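Local coordinates for nitrite oxidoreductase subunit A (Kuenenia stuttgartiensis, PDB 7B04), which belongs to the molybdopterin oxidoreductase family and carries a molybdenum atom, two MD1 molecules and an iron/sulfur cluster in one large NarG-like subunit, at residues Arg351-Ala357 with Ile845-Gly850; Leu360-Ile365 with Leu489-Ile494; Ala277-Ser283 with Ala535-Arg540. All blocks are in the same frame, centred on the assembly; numbering follows the deposited sequence.

Contact 1: residues Arg351-Ala357 with Ile845-Gly850; sequences RNNTDTA and IVHREG. With MD1 (phosphoric acid 4-(2-amino-4-oxo-3,4,5,6,-tetrahydro-pteridin-6-yl)-2-hydroxy-3,4-dimercapto-but-3-en-yl ester guanylate ester), chain C.
Arg351 and Glu849 form the salt bridge between Arg351-Ala357 and Ile845-Gly850. Arg351 NH1 donates to Glu849 OE2 over 3.2 Å, with an N-H...O angle of 165°; the acceptor lies in the guanidinium plane and is met on its syn side. The two flat groups are nearly coplanar, 16° apart, although the side chains meet at about a right angle. Each charge has a further partner: Arg351 NE reaches Met500 O, and Glu849 OE1 bonds Thr854 OG1. The CG2 methyl of Thr354 lies 3.3 Å above the guanidinium plane, over its centre.

Van der Waals contact centres on His847. Its CG stands opposite the backbone N (chi1 175°), which carries the ring across to the start of the helix. There NE2 meets Thr354 CA edge-on at 3.4 Å, while CD2 touches Ala357 CB at 3.6 Å. Beside it, the Thr356 CG2 methyl rests against Val846 O, and Asn353 ND2 packs on the alpha carbon of Gly850.

Bonds to MD1 come from the loop and the first helix residue. Asn353 N donates to MD1 O6 over 2.8 Å. MD1 N2 and N1 donate to Asp355 OD1 and OD2, at 2.7 and 3.1 Å, so the carboxylate reads the amino edge of the guanine as a two-pronged acceptor. The loop and helix start that hold this end of MD1 are backed by Ile845-Gly850.

Helix 355-368 begins after Thr354, whose OG1 donates to Arg351 O and does not cap the helix. The short, weakly bonded strand 847-848, at the edge of a three-stranded sheet, pairs antiparallel with 860-862; helix 494-501 packs on Thr354 and Ala357, and helix 535-541 on Asp355 and Thr356.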
loop_
_atom_site.group_PDB
_atom_site.type_symbol
_atom_site.label_atom_id
_atom_site.label_comp_id
_atom_site.label_asym_id
_atom_site.label_seq_id
_atom_site.Cartn_x
_atom_site.Cartn_y
_atom_site.Cartn_z
ATOM N N ARG B 351 10.801 19.652 14.792
ATOM C CA ARG B 351 10.775 20.482 13.599
ATOM C C ARG B 351 11.597 19.812 12.510
ATOM O O ARG B 351 12.632 19.197 12.781
ATOM C CB ARG B 351 11.324 21.879 13.911
ATOM C CG ARG B 351 11.266 22.862 12.752
ATOM C CD ARG B 351 11.536 24.285 13.225
ATOM N NE ARG B 351 12.892 24.460 13.736
ATOM C CZ ARG B 351 13.932 24.828 12.994
ATOM N NH1 ARG B 351 15.130 24.964 13.548
ATOM N NH2 ARG B 351 13.776 25.055 11.697
ATOM N N ASN B 352 11.134 19.935 11.271
ATOM C CA ASN B 352 11.777 19.229 10.173
ATOM C C ASN B 352 13.148 19.823 9.868
ATOM O O ASN B 352 13.380 21.025 10.029
ATOM C CB ASN B 352 10.883 19.252 8.936
ATOM C CG ASN B 352 9.421 19.014 9.269
ATOM O OD1 ASN B 352 8.810 19.783 10.012
ATOM N ND2 ASN B 352 8.854 17.945 8.723
ATOM N N ASN B 353 14.057 18.952 9.417
ATOM C CA ASN B 353 15.420 19.317 9.039
ATOM C C ASN B 353 16.238 19.783 10.239
ATOM O O ASN B 353 17.100 20.660 10.111
ATOM C CB ASN B 353 15.425 20.382 7.933
ATOM C CG ASN B 353 16.703 20.376 7.117
ATOM O OD1 ASN B 353 17.648 19.648 7.419
ATOM N ND2 ASN B 353 16.736 21.194 6.073
ATOM N N THR B 354 15.960 19.220 11.428
ATOM C CA THR B 354 16.672 19.617 12.639
ATOM C C THR B 354 17.099 18.442 13.523
ATOM O O THR B 354 17.359 18.651 14.714
ATOM C CB THR B 354 15.832 20.574 13.504
ATOM O OG1 THR B 354 14.713 19.872 14.058
ATOM C CG2 THR B 354 15.341 21.764 12.697
ATOM N N ASP B 355 17.179 17.213 12.997
ATOM C CA ASP B 355 17.460 16.082 13.878
ATOM C C ASP B 355 18.906 16.047 14.353
ATOM O O ASP B 355 19.185 15.437 15.390
ATOM C CB ASP B 355 17.148 14.748 13.191
ATOM C CG ASP B 355 15.663 14.474 13.085
ATOM O OD1 ASP B 355 15.283 13.288 13.018
ATOM O OD2 ASP B 355 14.877 15.448 13.049
ATOM N N THR B 356 19.834 16.665 13.615
ATOM C CA THR B 356 21.224 16.672 14.062
ATOM C C THR B 356 21.340 17.304 15.439
ATOM O O THR B 356 22.049 16.786 16.310
ATOM C CB THR B 356 22.114 17.414 13.062
ATOM O OG1 THR B 356 22.014 16.797 11.773
ATOM C CG2 THR B 356 23.567 17.377 13.523
ATOM N N ALA B 357 20.633 18.413 15.660
ATOM C CA ALA B 357 20.686 19.078 16.955
ATOM C C ALA B 357 20.159 18.177 18.065
ATOM O O ALA B 357 20.744 18.117 19.151
ATOM C CB ALA B 357 19.896 20.385 16.900
ATOM N N ILE B 845 30.462 17.212 13.762
ATOM C CA ILE B 845 29.047 16.912 13.568
ATOM C C ILE B 845 28.271 18.095 14.141
ATOM O O ILE B 845 28.082 18.208 15.353
ATOM C CB ILE B 845 28.643 15.589 14.220
ATOM C CG1 ILE B 845 29.387 14.428 13.555
ATOM C CG2 ILE B 845 27.140 15.379 14.115
ATOM C CD1 ILE B 845 29.256 13.113 14.287
ATOM N N VAL B 846 27.832 18.989 13.262
ATOM C CA VAL B 846 27.176 20.229 13.649
ATOM C C VAL B 846 25.783 20.254 13.037
ATOM O O VAL B 846 25.520 19.608 12.018
ATOM C CB VAL B 846 28.008 21.458 13.206
ATOM C CG1 VAL B 846 28.015 21.585 11.687
ATOM C CG2 VAL B 846 27.505 22.737 13.867
ATOM N N HIS B 847 24.881 21.000 13.671
ATOM C CA HIS B 847 23.556 21.228 13.115
ATOM C C HIS B 847 23.606 22.405 12.151
ATOM O O HIS B 847 24.184 23.451 12.463
ATOM C CB HIS B 847 22.529 21.498 14.213
ATOM C CG HIS B 847 21.178 21.864 13.686
ATOM N ND1 HIS B 847 20.819 23.162 13.394
ATOM C CD2 HIS B 847 20.105 21.099 13.378
ATOM C CE1 HIS B 847 19.579 23.182 12.940
ATOM N NE2 HIS B 847 19.122 21.943 12.920
ATOM N N ARG B 848 23.001 22.229 10.981
ATOM C CA ARG B 848 22.929 23.280 9.979
ATOM C C ARG B 848 21.513 23.357 9.434
ATOM O O ARG B 848 20.854 22.330 9.246
ATOM C CB ARG B 848 23.917 23.031 8.830
ATOM C CG ARG B 848 25.378 23.071 9.244
ATOM C CD ARG B 848 26.293 22.926 8.039
ATOM N NE ARG B 848 26.207 24.079 7.149
ATOM C CZ ARG B 848 26.878 24.196 6.008
ATOM N NH1 ARG B 848 26.738 25.283 5.264
ATOM N NH2 ARG B 848 27.689 23.225 5.611
ATOM N N GLU B 849 21.055 24.578 9.178
ATOM C CA GLU B 849 19.739 24.788 8.601
ATOM C C GLU B 849 19.784 24.493 7.107
ATOM O O GLU B 849 20.838 24.536 6.473
ATOM C CB GLU B 849 19.256 26.219 8.839
ATOM C CG GLU B 849 19.040 26.585 10.302
ATOM C CD GLU B 849 17.890 25.826 10.941
ATOM O OE1 GLU B 849 16.933 25.467 10.224
ATOM O OE2 GLU B 849 17.939 25.594 12.167
ATOM N N GLY B 850 18.635 24.127 6.556
ATOM C CA GLY B 850 18.560 23.807 5.154
ATOM C C GLY B 850 18.726 25.019 4.261
ATOM O O GLY B 850 18.397 26.149 4.636
HETATM P PB MD1 C . 10.940 6.132 4.182
HETATM O O3B MD1 C . 10.763 7.684 3.661
HETATM O O1B MD1 C . 9.959 5.859 5.297
HETATM O O2B MD1 C . 12.347 5.932 4.689
HETATM O O3A MD1 C . 10.647 5.114 2.915
HETATM C C10 MD1 C . 11.532 5.054 1.830
HETATM C C11 MD1 C . 11.564 3.596 1.287
HETATM O O11 MD1 C . 10.074 3.035 1.489
HETATM C C12 MD1 C . 12.078 3.587 0.048
HETATM S S12 MD1 C . 13.440 4.724 -0.339
HETATM C C13 MD1 C . 11.674 2.657 -1.126
HETATM S S13 MD1 C . 12.585 2.893 -2.678
HETATM C C14 MD1 C . 10.620 1.680 -1.121
HETATM N N15 MD1 C . 9.279 2.550 -0.988
HETATM C C16 MD1 C . 8.158 1.782 -0.627
HETATM C C15 MD1 C . 6.811 2.018 -1.210
HETATM O O14 MD1 C . 6.649 2.871 -2.016
HETATM N N17 MD1 C . 5.671 1.168 -0.771
HETATM C C17 MD1 C . 5.887 0.056 0.282
HETATM N N16 MD1 C . 4.770 -0.769 0.702
HETATM N N18 MD1 C . 7.256 -0.183 0.877
HETATM C C20 MD1 C . 8.370 0.629 0.462
HETATM N N8 MD1 C . 9.664 0.451 0.987
HETATM C C7 MD1 C . 10.775 0.523 -0.169
HETATM P PA MD1 C . 9.557 8.703 4.138
HETATM O O1A MD1 C . 9.474 9.833 3.143
HETATM O O2A MD1 C . 8.258 7.934 4.157
HETATM O "O5'" MD1 C . 9.840 9.330 5.636
HETATM C "C5'" MD1 C . 9.472 8.595 6.764
HETATM C "C4'" MD1 C . 8.962 9.536 7.911
HETATM O "O4'" MD1 C . 9.991 10.660 8.250
HETATM C "C1'" MD1 C . 9.096 11.923 8.374
HETATM N N9 MD1 C . 9.872 13.176 8.184
HETATM C C4 MD1 C . 10.763 13.544 9.100
HETATM N N3 MD1 C . 11.193 12.916 10.382
HETATM C C2 MD1 C . 12.219 13.557 11.203
HETATM N N2 MD1 C . 12.637 12.943 12.450
HETATM N N1 MD1 C . 12.815 14.798 10.773
HETATM C C6 MD1 C . 12.397 15.395 9.542
HETATM O O6 MD1 C . 12.883 16.412 9.182
HETATM C C5 MD1 C . 11.319 14.716 8.687
HETATM N N7 MD1 C . 10.760 15.049 7.527
HETATM C C8 MD1 C . 9.858 14.100 7.205
HETATM C "C2'" MD1 C . 8.266 11.743 7.427
HETATM O "O2'" MD1 C . 7.084 12.575 7.610
HETATM C "C3'" MD1 C . 7.885 10.133 7.560
HETATM O "O3'" MD1 C . 6.876 9.946 8.594
#

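Contact 2: residues Leu360-Ile365 with Leu489-Ile494; sequences LGITKI and LRDYDI
Leu360 meets both Leu489 and Tyr492, its two methyls taking separate partners. CD1 sits over one face of the Tyr492 ring, 3.8 Å from the ring centroid and 17° off the normal, a CH-pi contact displaced slightly toward the rim. CD2 approaches Leu489 CD2 at 4.2 Å, and the same Leu489 methyl lies against the main-chain oxygen of Leu360. The phenol oxygen of Tyr492 is engaged elsewhere, with the backbone N of His847, which helps fix the ring under the leucine.

One residue on, Gly361 brings the two backbones close: its CA lies 3.8 Å from Tyr492 O, and the alpha carbons of Gly361 and Tyr492 are 5.2 Å apart. Thr363 contributes its CG2 methyl, near Leu489 CD1, while its hydroxyl bonds back to Phe359 O within the helix.

Lys364 reaches along the 489-494 backbone. With CG turned to the side opposite its backbone N (chi1 174°) and the chain extended until a bend at chi4, the aliphatic part runs across the 489-494 turn. Lys364 CD touches Leu489 O at 3.2 Å and Tyr492 O at 3.3 Å, and CE passes Asp493 CA. The ammonium goes on to a salt bridge with Asp368, one helical turn later. Ile365 ends the row: its CD1 meets Ile494 CG1 at 4.1 Å, the two side chains at about a right angle.

Helix 355-368 is thus packed against the 3-10 turn and loop joining helix 481-488 to helix 494-501. Methyls, methylenes, one ring face and the carbonyl oxygens they press on make up the contact, while the polar ends of Lys364, Thr363, Tyr492 and Asp493 bond elsewhere; the fit therefore depends on shape, with no salt bridge between the two segments.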
loop_
_atom_site.group_PDB
_atom_site.type_symbol
_atom_site.label_atom_id
_atom_site.label_comp_id
_atom_site.label_asym_id
_atom_site.label_seq_id
_atom_site.Cartn_x
_atom_site.Cartn_y
_atom_site.Cartn_z
ATOM N N LEU B 360 22.699 15.656 18.988
ATOM C CA LEU B 360 23.812 16.347 19.627
ATOM C C LEU B 360 23.476 16.689 21.072
ATOM O O LEU B 360 24.327 16.565 21.959
ATOM C CB LEU B 360 24.170 17.613 18.846
ATOM C CG LEU B 360 24.890 17.441 17.507
ATOM C CD1 LEU B 360 24.971 18.766 16.764
ATOM C CD2 LEU B 360 26.275 16.855 17.714
ATOM N N GLY B 361 22.239 17.123 21.324
ATOM C CA GLY B 361 21.817 17.372 22.692
ATOM C C GLY B 361 21.818 16.112 23.536
ATOM O O GLY B 361 22.160 16.147 24.721
ATOM N N ILE B 362 21.436 14.981 22.939
ATOM C CA ILE B 362 21.454 13.717 23.668
ATOM C C ILE B 362 22.889 13.258 23.895
ATOM O O ILE B 362 23.218 12.697 24.948
ATOM C CB ILE B 362 20.625 12.657 22.918
ATOM C CG1 ILE B 362 19.159 13.085 22.843
ATOM C CG2 ILE B 362 20.744 11.299 23.593
ATOM C CD1 ILE B 362 18.317 12.223 21.931
ATOM N N THR B 363 23.768 13.501 22.919
ATOM C CA THR B 363 25.181 13.187 23.102
ATOM C C THR B 363 25.773 13.998 24.248
ATOM O O THR B 363 26.589 13.487 25.024
ATOM C CB THR B 363 25.950 13.449 21.806
ATOM O OG1 THR B 363 25.371 12.684 20.743
ATOM C CG2 THR B 363 27.413 13.061 21.960
ATOM N N LYS B 364 25.369 15.265 24.371
ATOM C CA LYS B 364 25.839 16.089 25.481
ATOM C C LYS B 364 25.387 15.521 26.819
ATOM O O LYS B 364 26.153 15.510 27.789
ATOM C CB LYS B 364 25.345 17.526 25.314
ATOM C CG LYS B 364 25.661 18.423 26.497
ATOM C CD LYS B 364 25.203 19.849 26.254
ATOM C CE LYS B 364 25.255 20.662 27.535
ATOM N NZ LYS B 364 26.647 20.774 28.053
ATOM N N ILE B 365 24.142 15.042 26.891
ATOM C CA ILE B 365 23.647 14.449 28.128
ATOM C C ILE B 365 24.413 13.170 28.451
ATOM O O ILE B 365 24.669 12.861 29.619
ATOM C CB ILE B 365 22.130 14.199 28.029
ATOM C CG1 ILE B 365 21.383 15.516 27.814
ATOM C CG2 ILE B 365 21.612 13.504 29.281
ATOM C CD1 ILE B 365 19.921 15.340 27.457
ATOM N N LEU B 489 29.916 20.820 22.166
ATOM C CA LEU B 489 28.559 20.589 22.642
ATOM C C LEU B 489 28.042 21.675 23.579
ATOM O O LEU B 489 26.920 21.535 24.091
ATOM C CB LEU B 489 28.505 19.235 23.352
ATOM C CG LEU B 489 28.657 17.991 22.479
ATOM C CD1 LEU B 489 28.937 16.750 23.323
ATOM C CD2 LEU B 489 27.408 17.793 21.642
ATOM N N ARG B 490 28.801 22.751 23.799
ATOM C CA ARG B 490 28.320 23.843 24.643
ATOM C C ARG B 490 27.179 24.620 23.997
ATOM O O ARG B 490 26.428 25.307 24.700
ATOM C CB ARG B 490 29.469 24.796 24.980
ATOM N N ASP B 491 27.067 24.570 22.670
ATOM C CA ASP B 491 25.977 25.211 21.949
ATOM C C ASP B 491 24.729 24.351 21.881
ATOM O O ASP B 491 23.717 24.784 21.318
ATOM C CB ASP B 491 26.410 25.596 20.540
ATOM C CG ASP B 491 27.587 26.543 20.550
ATOM O OD1 ASP B 491 28.136 26.808 21.643
ATOM O OD2 ASP B 491 27.948 27.046 19.476
ATOM N N TYR B 492 24.790 23.138 22.400
ATOM C CA TYR B 492 23.687 22.199 22.340
ATOM C C TYR B 492 23.192 21.863 23.739
ATOM O O TYR B 492 22.887 20.707 24.067
ATOM C CB TYR B 492 24.107 20.974 21.545
ATOM C CG TYR B 492 24.336 21.401 20.116
ATOM C CD1 TYR B 492 23.281 21.444 19.219
ATOM C CD2 TYR B 492 25.572 21.874 19.695
ATOM C CE1 TYR B 492 23.467 21.874 17.929
ATOM C CE2 TYR B 492 25.765 22.312 18.405
ATOM C CZ TYR B 492 24.707 22.309 17.523
ATOM O OH TYR B 492 24.875 22.741 16.224
ATOM N N ASP B 493 23.111 22.901 24.576
ATOM C CA ASP B 493 22.495 22.768 25.887
ATOM C C ASP B 493 21.035 22.371 25.736
ATOM O O ASP B 493 20.386 22.658 24.723
ATOM C CB ASP B 493 22.615 24.086 26.674
ATOM C CG ASP B 493 21.859 25.234 26.030
ATOM O OD1 ASP B 493 22.136 25.521 24.850
ATOM O OD2 ASP B 493 21.017 25.868 26.704
ATOM N N ILE B 494 20.523 21.710 26.775
ATOM C CA ILE B 494 19.201 21.092 26.714
ATOM C C ILE B 494 18.139 22.121 26.365
ATOM O O ILE B 494 17.156 21.808 25.683
ATOM C CB ILE B 494 18.878 20.376 28.045
ATOM C CG1 ILE B 494 19.980 19.373 28.406
ATOM C CG2 ILE B 494 17.543 19.668 27.959
ATOM C CD1 ILE B 494 19.885 18.828 29.824
#

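Contact 3: residues Ala277-Ser283 with Ala535-Arg540; sequences APGHPFS and ATLMNR
Gly279 lies directly against helix 535-541, its CA 3.5 Å from Thr536 O and 3.9 Å from Arg540 CG. The alpha carbons of Gly279 and Thr536 are 4.3 Å apart, a close backbone approach. Around the glycine, Pro278 lays its ring across Thr536 and Asn539, and its CD touches Ala535 CB at 4.1 Å. Asn539 CB lies by the Gly279 backbone. Further along, Thr536 has OG1 beside its backbone N (chi1 -55°), which leaves CG2 anti to that N and packed obliquely against Phe282 CE2 at 3.6 Å; Phe282 CB meets Arg540 CD at 4.1 Å. Ser283 OG lies 3.5 Å from Arg540 CG.

The shape behind this is a type I beta turn, Ala277 to His280, leading into the short helix 280-283. The turn is closed by His280 N to Ala277 O, and Ser283 N bonds Gly279 O as the chain winds on. The Pro278-Gly279 corner of this turn lies against the side of helix 535-541.

Outside this shell, polar ends are held by other parts of the chain. Thr536 OG1 bonds NE2 of His1068, a residue that also packs on Pro278. The guanidinium of Arg540 goes to the main-chain oxygens of Glu842 and Asn843, leaving its methylenes to pack here. His280, whose ring face carries Ala277 CB, bonds Tyr525 OH through NE2, while helix 527-530 packs on Ala277, Pro278 and Ala535 through Asn530.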
loop_
_atom_site.group_PDB
_atom_site.type_symbol
_atom_site.label_atom_id
_atom_site.label_comp_id
_atom_site.label_asym_id
_atom_site.label_seq_id
_atom_site.Cartn_x
_atom_site.Cartn_y
_atom_site.Cartn_z
ATOM N N ALA B 277 22.404 6.710 2.862
ATOM C CA ALA B 277 22.593 7.665 3.964
ATOM C C ALA B 277 23.996 8.254 3.776
ATOM O O ALA B 277 24.945 7.592 4.121
ATOM C CB ALA B 277 22.473 6.941 5.261
ATOM N N PRO B 278 24.160 9.526 3.372
ATOM C CA PRO B 278 25.479 10.078 3.012
ATOM C C PRO B 278 26.496 10.069 4.140
ATOM O O PRO B 278 27.702 10.078 3.862
ATOM C CB PRO B 278 25.146 11.514 2.586
ATOM C CG PRO B 278 23.666 11.454 2.252
ATOM C CD PRO B 278 23.108 10.554 3.277
ATOM N N GLY B 279 26.051 10.049 5.394
ATOM C CA GLY B 279 26.990 10.057 6.506
ATOM C C GLY B 279 27.706 8.740 6.703
ATOM O O GLY B 279 28.753 8.711 7.350
ATOM N N HIS B 280 27.162 7.649 6.158
ATOM C CA HIS B 280 27.755 6.333 6.383
ATOM C C HIS B 280 29.167 6.188 5.819
ATOM O O HIS B 280 30.025 5.634 6.530
ATOM C CB HIS B 280 26.822 5.256 5.819
ATOM C CG HIS B 280 25.617 5.003 6.667
ATOM N ND1 HIS B 280 24.659 4.067 6.342
ATOM C CD2 HIS B 280 25.213 5.567 7.829
ATOM C CE1 HIS B 280 23.721 4.062 7.272
ATOM N NE2 HIS B 280 24.031 4.964 8.184
ATOM N N PRO B 281 29.487 6.636 4.599
ATOM C CA PRO B 281 30.897 6.606 4.172
ATOM C C PRO B 281 31.814 7.433 5.056
ATOM O O PRO B 281 33.017 7.151 5.111
ATOM C CB PRO B 281 30.848 7.158 2.740
ATOM C CG PRO B 281 29.470 6.865 2.278
ATOM C CD PRO B 281 28.601 7.035 3.489
ATOM N N PHE B 282 31.286 8.444 5.747
ATOM C CA PHE B 282 32.106 9.252 6.642
ATOM C C PHE B 282 32.269 8.591 8.006
ATOM O O PHE B 282 33.353 8.642 8.597
ATOM C CB PHE B 282 31.494 10.645 6.805
ATOM C CG PHE B 282 31.466 11.449 5.537
ATOM C CD1 PHE B 282 32.592 12.129 5.106
ATOM C CD2 PHE B 282 30.311 11.531 4.779
ATOM C CE1 PHE B 282 32.566 12.872 3.941
ATOM C CE2 PHE B 282 30.279 12.271 3.612
ATOM C CZ PHE B 282 31.408 12.943 3.194
ATOM N N SER B 283 31.205 7.967 8.519
ATOM C CA SER B 283 31.233 7.448 9.882
ATOM C C SER B 283 31.901 6.079 9.958
ATOM O O SER B 283 32.709 5.833 10.860
ATOM C CB SER B 283 29.813 7.379 10.445
ATOM O OG SER B 283 29.241 8.673 10.542
ATOM N N ALA B 535 21.414 15.798 5.299
ATOM C CA ALA B 535 21.315 14.392 5.689
ATOM C C ALA B 535 22.679 13.828 6.081
ATOM O O ALA B 535 22.786 13.035 7.029
ATOM C CB ALA B 535 20.688 13.574 4.549
ATOM N N THR B 536 23.729 14.248 5.376
ATOM C CA THR B 536 25.088 13.807 5.686
ATOM C C THR B 536 25.436 14.048 7.145
ATOM O O THR B 536 25.959 13.158 7.827
ATOM C CB THR B 536 26.093 14.550 4.791
ATOM O OG1 THR B 536 25.747 14.372 3.416
ATOM C CG2 THR B 536 27.509 14.017 5.013
ATOM N N LEU B 537 25.129 15.240 7.639
ATOM C CA LEU B 537 25.348 15.549 9.044
ATOM C C LEU B 537 24.423 14.733 9.932
ATOM O O LEU B 537 24.832 14.244 10.994
ATOM C CB LEU B 537 25.105 17.041 9.285
ATOM C CG LEU B 537 26.170 18.020 8.827
ATOM C CD1 LEU B 537 25.519 19.384 8.722
ATOM C CD2 LEU B 537 27.322 18.026 9.809
ATOM N N MET B 538 23.170 14.583 9.508
ATOM C CA MET B 538 22.187 13.842 10.293
ATOM C C MET B 538 22.605 12.387 10.481
ATOM O O MET B 538 22.527 11.848 11.588
ATOM C CB MET B 538 20.823 13.917 9.606
ATOM C CG MET B 538 19.921 15.010 10.133
ATOM S SD MET B 538 18.615 15.348 8.928
ATOM C CE MET B 538 17.266 15.877 9.966
ATOM N N ASN B 539 23.068 11.738 9.411
ATOM C CA ASN B 539 23.464 10.339 9.532
ATOM C C ASN B 539 24.683 10.200 10.430
ATOM O O ASN B 539 24.764 9.272 11.244
ATOM C CB ASN B 539 23.728 9.748 8.152
ATOM C CG ASN B 539 22.527 9.853 7.244
ATOM O OD1 ASN B 539 22.580 10.508 6.215
ATOM N ND2 ASN B 539 21.431 9.211 7.630
ATOM N N ARG B 540 25.643 11.115 10.296
ATOM C CA ARG B 540 26.752 11.157 11.239
ATOM C C ARG B 540 26.239 11.388 12.653
ATOM O O ARG B 540 26.746 10.797 13.614
ATOM C CB ARG B 540 27.742 12.249 10.836
ATOM C CG ARG B 540 28.469 11.972 9.536
ATOM C CD ARG B 540 29.219 13.203 9.066
ATOM N NE ARG B 540 30.275 13.580 10.001
ATOM C CZ ARG B 540 30.923 14.738 9.967
ATOM N NH1 ARG B 540 30.625 15.641 9.042
ATOM N NH2 ARG B 540 31.869 14.996 10.860
#

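Contacts 1 and 2 share helix 355-368: contact 1 holds its first turn, contact 2 the following ones, with centres 13 Å apart. They also touch where Ile845 O packs against Leu360 CD2. Contact 3 is also 13 Å from contact 1, joined by packing of Met538 on Asp355 and Thr356 and of Leu537 on Val846 O; contacts 2 and 3 are 19 Å apart and do not touch. In sequence the segments run 277-283, 351-357, 360-365, 489-494, 535-540, 845-850, so contact 2 is enclosed by both others, whereas contacts 1 and 3 interleave. Contact 1 thus links the MD1 nucleotide end to both neighbouring packing regions.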